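Protein sifA (Salmonella typhimurium, PDB 3CXB) is a virulence effector secreted into host cells, where it interacts with host PLEKHM2 and is required for endosomal tubulation and formation of Salmonella-induced filaments. Local coordinates at residues 203-208 and 297-302; 224-229 and 320-325; 24-29 and 126-131. All coordinates share one frame; numbering follows the deposited sequence.

Contact 1. Residues 203-208 and 297-302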
# COMPACT_ATOMS: atom_id res chain seq x y z
N ALA A 203 -13.02 4.35 8.25
CA ALA A 203 -13.24 4.09 9.67
C ALA A 203 -13.47 2.61 9.92
O ALA A 203 -12.80 2.01 10.76
CB ALA A 203 -14.42 4.90 10.18
N THR A 204 -14.40 2.02 9.18
CA THR A 204 -14.73 0.61 9.33
C THR A 204 -13.52 -0.30 9.27
O THR A 204 -13.24 -1.05 10.21
CB THR A 204 -15.70 0.15 8.22
OG1 THR A 204 -16.94 0.85 8.35
CG2 THR A 204 -15.96 -1.36 8.31
N TYR A 205 -12.81 -0.23 8.15
CA TYR A 205 -11.62 -1.04 7.91
C TYR A 205 -10.57 -0.87 9.00
O TYR A 205 -10.16 -1.83 9.64
CB TYR A 205 -11.04 -0.66 6.53
CG TYR A 205 -10.11 -1.69 5.93
CD1 TYR A 205 -8.78 -1.80 6.36
CD2 TYR A 205 -10.56 -2.57 4.93
CE1 TYR A 205 -7.93 -2.75 5.79
CE2 TYR A 205 -9.71 -3.51 4.36
CZ TYR A 205 -8.40 -3.59 4.79
OH TYR A 205 -7.55 -4.49 4.20
N LEU A 206 -10.16 0.37 9.23
CA LEU A 206 -9.14 0.62 10.22
C LEU A 206 -9.52 0.21 11.64
O LEU A 206 -8.69 -0.35 12.36
CB LEU A 206 -8.73 2.10 10.17
CG LEU A 206 -7.90 2.46 8.93
CD1 LEU A 206 -7.70 3.95 8.79
CD2 LEU A 206 -6.55 1.76 9.04
N ALA A 207 -10.75 0.49 12.07
CA ALA A 207 -11.15 0.12 13.43
C ALA A 207 -11.14 -1.40 13.56
O ALA A 207 -10.75 -1.94 14.61
CB ALA A 207 -12.54 0.68 13.77
N ALA A 208 -11.53 -2.10 12.50
CA ALA A 208 -11.51 -3.56 12.51
C ALA A 208 -10.06 -4.07 12.66
O ALA A 208 -9.81 -5.07 13.35
CB ALA A 208 -12.11 -4.10 11.25
N GLN A 297 -3.57 -3.68 0.50
CA GLN A 297 -2.93 -2.91 -0.55
C GLN A 297 -3.89 -1.99 -1.30
O GLN A 297 -3.55 -0.85 -1.64
CB GLN A 297 -2.22 -3.85 -1.52
CG GLN A 297 -0.94 -4.47 -0.97
CD GLN A 297 -0.30 -5.49 -1.92
OE1 GLN A 297 -0.05 -5.19 -3.09
NE2 GLN A 297 -0.03 -6.68 -1.41
N VAL A 298 -5.10 -2.49 -1.57
CA VAL A 298 -6.10 -1.69 -2.26
C VAL A 298 -6.37 -0.49 -1.37
O VAL A 298 -6.36 0.67 -1.80
CB VAL A 298 -7.43 -2.45 -2.45
CG1 VAL A 298 -8.48 -1.48 -2.93
CG2 VAL A 298 -7.28 -3.58 -3.47
N PHE A 299 -6.61 -0.80 -0.10
CA PHE A 299 -6.89 0.20 0.90
C PHE A 299 -5.74 1.20 0.95
O PHE A 299 -5.96 2.42 0.93
CB PHE A 299 -7.09 -0.46 2.26
CG PHE A 299 -7.33 0.51 3.37
CD1 PHE A 299 -6.31 1.35 3.81
CD2 PHE A 299 -8.58 0.59 3.97
CE1 PHE A 299 -6.54 2.27 4.83
CE2 PHE A 299 -8.83 1.51 5.00
CZ PHE A 299 -7.81 2.35 5.43
N HIS A 300 -4.51 0.68 1.00
CA HIS A 300 -3.34 1.57 1.06
C HIS A 300 -3.22 2.41 -0.18
O HIS A 300 -2.73 3.54 -0.13
CB HIS A 300 -2.04 0.78 1.26
CG HIS A 300 -0.80 1.61 1.08
ND1 HIS A 300 -0.21 1.80 -0.15
CD2 HIS A 300 -0.08 2.34 1.97
CE1 HIS A 300 0.83 2.60 -0.02
NE2 HIS A 300 0.93 2.95 1.26
N ALA A 301 -3.68 1.86 -1.30
CA ALA A 301 -3.65 2.56 -2.58
C ALA A 301 -4.57 3.77 -2.49
O ALA A 301 -4.25 4.85 -3.00
CB ALA A 301 -4.12 1.62 -3.67
N ILE A 302 -5.70 3.59 -1.82
CA ILE A 302 -6.69 4.66 -1.69
C ILE A 302 -6.37 5.70 -0.64
O ILE A 302 -6.25 6.88 -0.95
CB ILE A 302 -8.10 4.10 -1.40
CG1 ILE A 302 -8.58 3.26 -2.59
CG2 ILE A 302 -9.09 5.24 -1.12
CD1 ILE A 302 -9.71 2.36 -2.22

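Contact 2. Residues 224-229 and 320-325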
# COMPACT_ATOMS: atom_id res chain seq x y z
N ALA A 224 -0.38 -13.34 30.53
CA ALA A 224 -0.48 -12.04 31.18
C ALA A 224 -1.97 -11.73 31.28
O ALA A 224 -2.72 -11.92 30.32
CB ALA A 224 0.23 -10.99 30.36
N ASN A 225 -2.42 -11.28 32.44
CA ASN A 225 -3.83 -10.99 32.57
C ASN A 225 -4.09 -9.56 32.15
O ASN A 225 -4.02 -8.64 32.97
CB ASN A 225 -4.30 -11.22 34.01
CG ASN A 225 -5.75 -11.62 34.09
OD1 ASN A 225 -6.26 -11.91 35.17
ND2 ASN A 225 -6.43 -11.63 32.94
N ILE A 226 -4.38 -9.37 30.86
CA ILE A 226 -4.68 -8.05 30.32
C ILE A 226 -6.19 -7.85 30.36
O ILE A 226 -6.94 -8.39 29.54
CB ILE A 226 -4.18 -7.92 28.87
CG1 ILE A 226 -2.66 -8.01 28.84
CG2 ILE A 226 -4.62 -6.60 28.28
CD1 ILE A 226 -2.05 -7.80 27.47
N SER A 227 -6.61 -7.06 31.35
CA SER A 227 -8.02 -6.76 31.59
C SER A 227 -8.73 -6.37 30.33
O SER A 227 -8.13 -5.80 29.43
CB SER A 227 -8.16 -5.62 32.62
OG SER A 227 -7.54 -4.44 32.15
N GLU A 228 -10.02 -6.67 30.27
CA GLU A 228 -10.84 -6.33 29.12
C GLU A 228 -10.99 -4.80 29.06
O GLU A 228 -11.40 -4.23 28.05
CB GLU A 228 -12.20 -7.00 29.26
CG GLU A 228 -13.14 -6.74 28.13
CD GLU A 228 -14.09 -7.89 27.92
OE1 GLU A 228 -14.63 -8.42 28.92
OE2 GLU A 228 -14.30 -8.27 26.75
N SER A 229 -10.66 -4.15 30.18
CA SER A 229 -10.72 -2.71 30.31
C SER A 229 -9.63 -2.13 29.40
O SER A 229 -9.93 -1.41 28.43
CB SER A 229 -10.46 -2.32 31.77
OG SER A 229 -10.62 -0.93 31.99
N THR A 320 1.71 -1.12 25.92
CA THR A 320 2.17 0.06 26.63
C THR A 320 1.19 0.43 27.76
O THR A 320 1.60 0.78 28.88
CB THR A 320 2.37 1.24 25.64
OG1 THR A 320 3.02 2.33 26.31
CG2 THR A 320 1.05 1.72 25.10
N LEU A 321 -0.10 0.34 27.49
CA LEU A 321 -1.06 0.65 28.53
C LEU A 321 -0.92 -0.37 29.64
O LEU A 321 -0.79 -0.01 30.81
CB LEU A 321 -2.49 0.64 27.97
CG LEU A 321 -2.92 1.86 27.16
CD1 LEU A 321 -4.34 1.66 26.64
CD2 LEU A 321 -2.82 3.11 28.04
N HIS A 322 -0.94 -1.66 29.29
CA HIS A 322 -0.83 -2.72 30.28
C HIS A 322 0.35 -2.54 31.23
O HIS A 322 0.19 -2.61 32.44
CB HIS A 322 -0.71 -4.08 29.61
CG HIS A 322 -0.73 -5.22 30.58
ND1 HIS A 322 -0.44 -6.51 30.22
CD2 HIS A 322 -1.02 -5.25 31.90
CE1 HIS A 322 -0.55 -7.30 31.28
NE2 HIS A 322 -0.90 -6.56 32.31
N VAL A 323 1.54 -2.32 30.66
CA VAL A 323 2.74 -2.13 31.46
C VAL A 323 2.63 -0.87 32.32
O VAL A 323 3.41 -0.66 33.24
CB VAL A 323 3.98 -2.02 30.57
CG1 VAL A 323 5.23 -1.78 31.42
CG2 VAL A 323 4.10 -3.29 29.73
N ARG A 324 1.65 -0.03 32.00
CA ARG A 324 1.44 1.19 32.75
C ARG A 324 0.58 0.90 33.97
O ARG A 324 0.81 1.44 35.05
CB ARG A 324 0.78 2.24 31.85
CG ARG A 324 0.91 3.67 32.34
CD ARG A 324 0.59 4.66 31.23
NE ARG A 324 0.90 6.04 31.61
CZ ARG A 324 0.86 7.07 30.78
NH1 ARG A 324 0.52 6.90 29.51
NH2 ARG A 324 1.15 8.29 31.22
N SER A 325 -0.41 0.02 33.81
CA SER A 325 -1.30 -0.35 34.91
C SER A 325 -0.60 -1.32 35.85
O SER A 325 -1.20 -1.87 36.78
CB SER A 325 -2.57 -1.01 34.36
OG SER A 325 -2.27 -2.27 33.78

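Contact 3. Residues 24-29 and 126-131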
# COMPACT_ATOMS: atom_id res chain seq x y z
N GLU A 24 25.13 14.87 -3.13
CA GLU A 24 25.92 14.06 -4.04
C GLU A 24 25.99 14.70 -5.41
O GLU A 24 25.17 15.55 -5.76
CB GLU A 24 25.31 12.66 -4.18
CG GLU A 24 25.18 11.87 -2.88
CD GLU A 24 26.51 11.51 -2.25
OE1 GLU A 24 26.52 10.89 -1.17
OE2 GLU A 24 27.56 11.84 -2.84
N ALA A 25 26.98 14.29 -6.20
CA ALA A 25 27.13 14.85 -7.52
C ALA A 25 25.84 14.66 -8.30
O ALA A 25 25.24 15.64 -8.74
CB ALA A 25 28.27 14.19 -8.24
N TRP A 26 25.38 13.43 -8.45
CA TRP A 26 24.14 13.23 -9.19
C TRP A 26 22.91 13.83 -8.50
O TRP A 26 21.89 14.08 -9.14
CB TRP A 26 23.94 11.75 -9.50
CG TRP A 26 24.98 11.22 -10.44
CD1 TRP A 26 25.96 10.32 -10.14
CD2 TRP A 26 25.16 11.58 -11.81
NE1 TRP A 26 26.74 10.09 -11.25
CE2 TRP A 26 26.27 10.85 -12.29
CE3 TRP A 26 24.49 12.45 -12.69
CZ2 TRP A 26 26.73 10.96 -13.61
CZ3 TRP A 26 24.96 12.55 -14.01
CH2 TRP A 26 26.06 11.81 -14.45
N TRP A 27 22.98 14.07 -7.20
CA TRP A 27 21.85 14.66 -6.50
C TRP A 27 21.75 16.15 -6.89
O TRP A 27 20.67 16.62 -7.29
CB TRP A 27 22.02 14.51 -4.99
CG TRP A 27 20.84 14.95 -4.17
CD1 TRP A 27 19.67 15.47 -4.63
CD2 TRP A 27 20.75 14.96 -2.74
NE1 TRP A 27 18.85 15.82 -3.57
CE2 TRP A 27 19.50 15.52 -2.40
CE3 TRP A 27 21.60 14.56 -1.70
CZ2 TRP A 27 19.08 15.68 -1.07
CZ3 TRP A 27 21.19 14.73 -0.38
CH2 TRP A 27 19.94 15.28 -0.08
N LYS A 28 22.86 16.88 -6.80
CA LYS A 28 22.88 18.30 -7.15
C LYS A 28 22.46 18.54 -8.60
O LYS A 28 21.82 19.54 -8.92
CB LYS A 28 24.26 18.92 -6.93
CG LYS A 28 24.58 19.16 -5.50
CD LYS A 28 25.94 19.77 -5.34
CE LYS A 28 26.33 19.82 -3.86
NZ LYS A 28 27.67 20.45 -3.63
N VAL A 29 22.82 17.62 -9.48
CA VAL A 29 22.45 17.75 -10.88
C VAL A 29 20.96 17.44 -11.02
O VAL A 29 20.27 18.05 -11.83
CB VAL A 29 23.30 16.79 -11.77
CG1 VAL A 29 23.24 15.40 -11.24
CG2 VAL A 29 22.79 16.80 -13.20
N ASN A 126 21.81 6.93 -14.33
CA ASN A 126 22.74 6.14 -13.52
C ASN A 126 22.02 5.13 -12.63
O ASN A 126 21.06 5.46 -11.95
CB ASN A 126 23.57 7.08 -12.66
CG ASN A 126 24.23 8.15 -13.48
OD1 ASN A 126 25.14 7.87 -14.26
ND2 ASN A 126 23.76 9.39 -13.33
N LEU A 127 22.48 3.88 -12.63
CA LEU A 127 21.82 2.88 -11.82
C LEU A 127 22.21 3.16 -10.39
O LEU A 127 23.39 3.10 -10.06
CB LEU A 127 22.28 1.49 -12.24
CG LEU A 127 21.95 0.32 -11.34
CD1 LEU A 127 20.47 0.23 -11.10
CD2 LEU A 127 22.49 -0.96 -11.97
N TYR A 128 21.25 3.50 -9.53
CA TYR A 128 21.63 3.79 -8.15
C TYR A 128 21.47 2.61 -7.23
O TYR A 128 22.09 2.56 -6.17
CB TYR A 128 20.86 5.00 -7.59
CG TYR A 128 21.71 6.25 -7.41
CD1 TYR A 128 22.20 6.60 -6.15
CD2 TYR A 128 22.11 7.01 -8.51
CE1 TYR A 128 23.09 7.69 -6.00
CE2 TYR A 128 22.99 8.08 -8.38
CZ TYR A 128 23.48 8.42 -7.13
OH TYR A 128 24.37 9.46 -7.05
N PHE A 129 20.61 1.67 -7.61
CA PHE A 129 20.43 0.48 -6.81
C PHE A 129 19.46 -0.54 -7.37
O PHE A 129 18.53 -0.19 -8.09
CB PHE A 129 20.01 0.82 -5.36
CG PHE A 129 18.64 1.40 -5.21
CD1 PHE A 129 18.47 2.67 -4.66
CD2 PHE A 129 17.50 0.67 -5.57
CE1 PHE A 129 17.20 3.21 -4.46
CE2 PHE A 129 16.22 1.21 -5.38
CZ PHE A 129 16.08 2.49 -4.82
N LEU A 130 19.72 -1.80 -7.06
CA LEU A 130 18.86 -2.87 -7.46
C LEU A 130 18.73 -3.68 -6.18
O LEU A 130 19.71 -4.23 -5.68
CB LEU A 130 19.50 -3.69 -8.57
CG LEU A 130 18.49 -4.62 -9.24
CD1 LEU A 130 19.05 -5.07 -10.56
CD2 LEU A 130 18.20 -5.83 -8.35
N MET A 131 17.53 -3.69 -5.62
CA MET A 131 17.28 -4.42 -4.38
C MET A 131 16.46 -5.66 -4.67
O MET A 131 15.79 -5.76 -5.71
CB MET A 131 16.51 -3.52 -3.39
CG MET A 131 17.23 -2.24 -3.02
SD MET A 131 18.77 -2.59 -2.17
CE MET A 131 18.14 -3.22 -0.55

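Contact 1. Residues 203-208 and 297-302
Tyr205 lays one face of its ring over the CD2 corner of Phe299, in a buried helix-helix packing of the C-terminal helical region, whose fold is probably akin to that of SopE-like bacterial exchange factors. Between the two segments, on helices 197-220 and 283-303, the nearest CA atoms, of Tyr205 and Phe299, are 8.5 Å apart. Both aromatic groups reach across with CG anti to the backbone N (chi1 -161° for Tyr205, 178° for Phe299) and run past one another from opposing helices. Their centroids are 4.5 Å apart, an oblique pair with planes at 32°. Phe299 CD2 sits 3.4 Å from Tyr205 CG, displaced toward the rim of the tyrosine ring, while Phe299 CE2 leans on the Tyr205 CB at 3.5 Å. The phenol oxygen is carried past the apolar overlap to Asp296, on helix 283-303 just before Gln297; the hydrogen bond of its carboxylate with Tyr205 OH ties the two helices and gives the buried hydroxyl a partner. Pro307 of helix 307-324 touches both rings, and Phe303 adds a further aromatic neighbour to Phe299. Leu206 completes the seat from the next position on helix 197-220, crossing Phe299 at about a right angle. Its branch point leads: Leu206 CG meets Phe299 CZ at 3.5 Å, with the methyl CD1 of Leu206 3.7 Å from the same CZ.

Contact 2. Residues 224-229 and 320-325
Ile226 and the ring of His322 form the heart of this contact, in which the chain leading into helix 228-241 lies against the C-terminal part of helix 307-324. The approach includes an inverse gamma turn centred on Asn225. Ile226 stands over one face of the imidazole with its CB, and its CG1-CD1 arm slants down past the ND1-CE1 rim; CD1 of Ile226 is 3.4 Å from ND1 of His322. Ala224 arrives differently, near the ring plane, with its CB 3.9 Å from CE1 of His322. No hydrogen bond crosses between the segments, and the join rests on van der Waals contact. His322 reaches its neighbours because its CG is anti to the backbone N (chi1 -174°), which extends the ring from the helix.

One shell out, further bonds shape both backbones. Ser227 is the N-cap of helix 228-241, its side chain capping a backbone N in the first turn, and its OG also bonds Thr230 OG1, while Ile226 O accepts from the side-chain amide of Gln231. Leu321 packs on Thr230, Asn233 and Ala234, joining the same two helices beside the histidine. Farther along the chain, Ser325 OG donates to His322 O at 2.8 Å, with a C=O...OG angle of 125°.

Contact 3. Residues 24-29 and 126-131
Trp26 turns one face of its indole to the side-chain amide of Asn126, an amide-on-aromatic contact between the first turn of helix 25-34 and the start of strand 126-132. That strand is an outermost one of the antiparallel five-stranded sheet and forms a beta hairpin with strand 118-123. With CG anti to the carbonyl carbon (chi1 -66°), the indole is carried to the strand side of the helix. Asn126 crosses it at about a right angle; its own CG, likewise anti to the carbonyl carbon (chi1 -53°), is placed 3.6 Å above the indole plane, over the centre of the ring system. The amide is not laid flat on the ring: the two planes are 44° apart, with ND2 over the six-membered ring, toward the shared CD2-CE2 bond, and OD1 just beyond the rim by the CE2-CZ2 bond, 3.5 Å from Trp26 CZ2. The amide nitrogen is fixed from within the hairpin, where Asn126 ND2 donates to Val123 O across the turn, and this bond probably holds the group in place over the tryptophan.

Tyr128, two residues on, points the same way and meets a different part of Trp26. Its hydroxyl lies near the indole plane, at the edge, 3.6 Å from Trp26 CD1, and CE2 of Tyr128 stands 4.0 Å from Trp26 CB. A classic beta bulge, in which Tyr128 and Phe129 both face Cys121, occurs at this point in the strand. Trp27 stacks on Phe55 and packs against helix 42-54. Tyr128 also rests on Leu54 of that helix, so strand and helix 25-34 share a neighbour. On the strand side, the carbonyl oxygen of Asn126 lies in the plane of the Tyr128 ring, at its edge.

Contact 1 is core, contact 2 partly buried and contact 3 at the surface. Contacts 1 and 2 belong to one helical assembly: helices 197-220 and 228-241 follow each other in the chain, as do 283-303 and 307-324, and the two contacts join these pairs at centres 27 Å apart. Both segments of contact 3 come earlier in the chain and bind a helix to an edge strand, 34 Å from contact 1 and 48 Å from contact 2, centre to centre. None has a hydrogen bond between its segments. The buried segments meet through apolar atoms, with one tyrosine hydroxyl bonded to Asp296 just outside them, whereas imidazole and amide groups enter the packing at the other two.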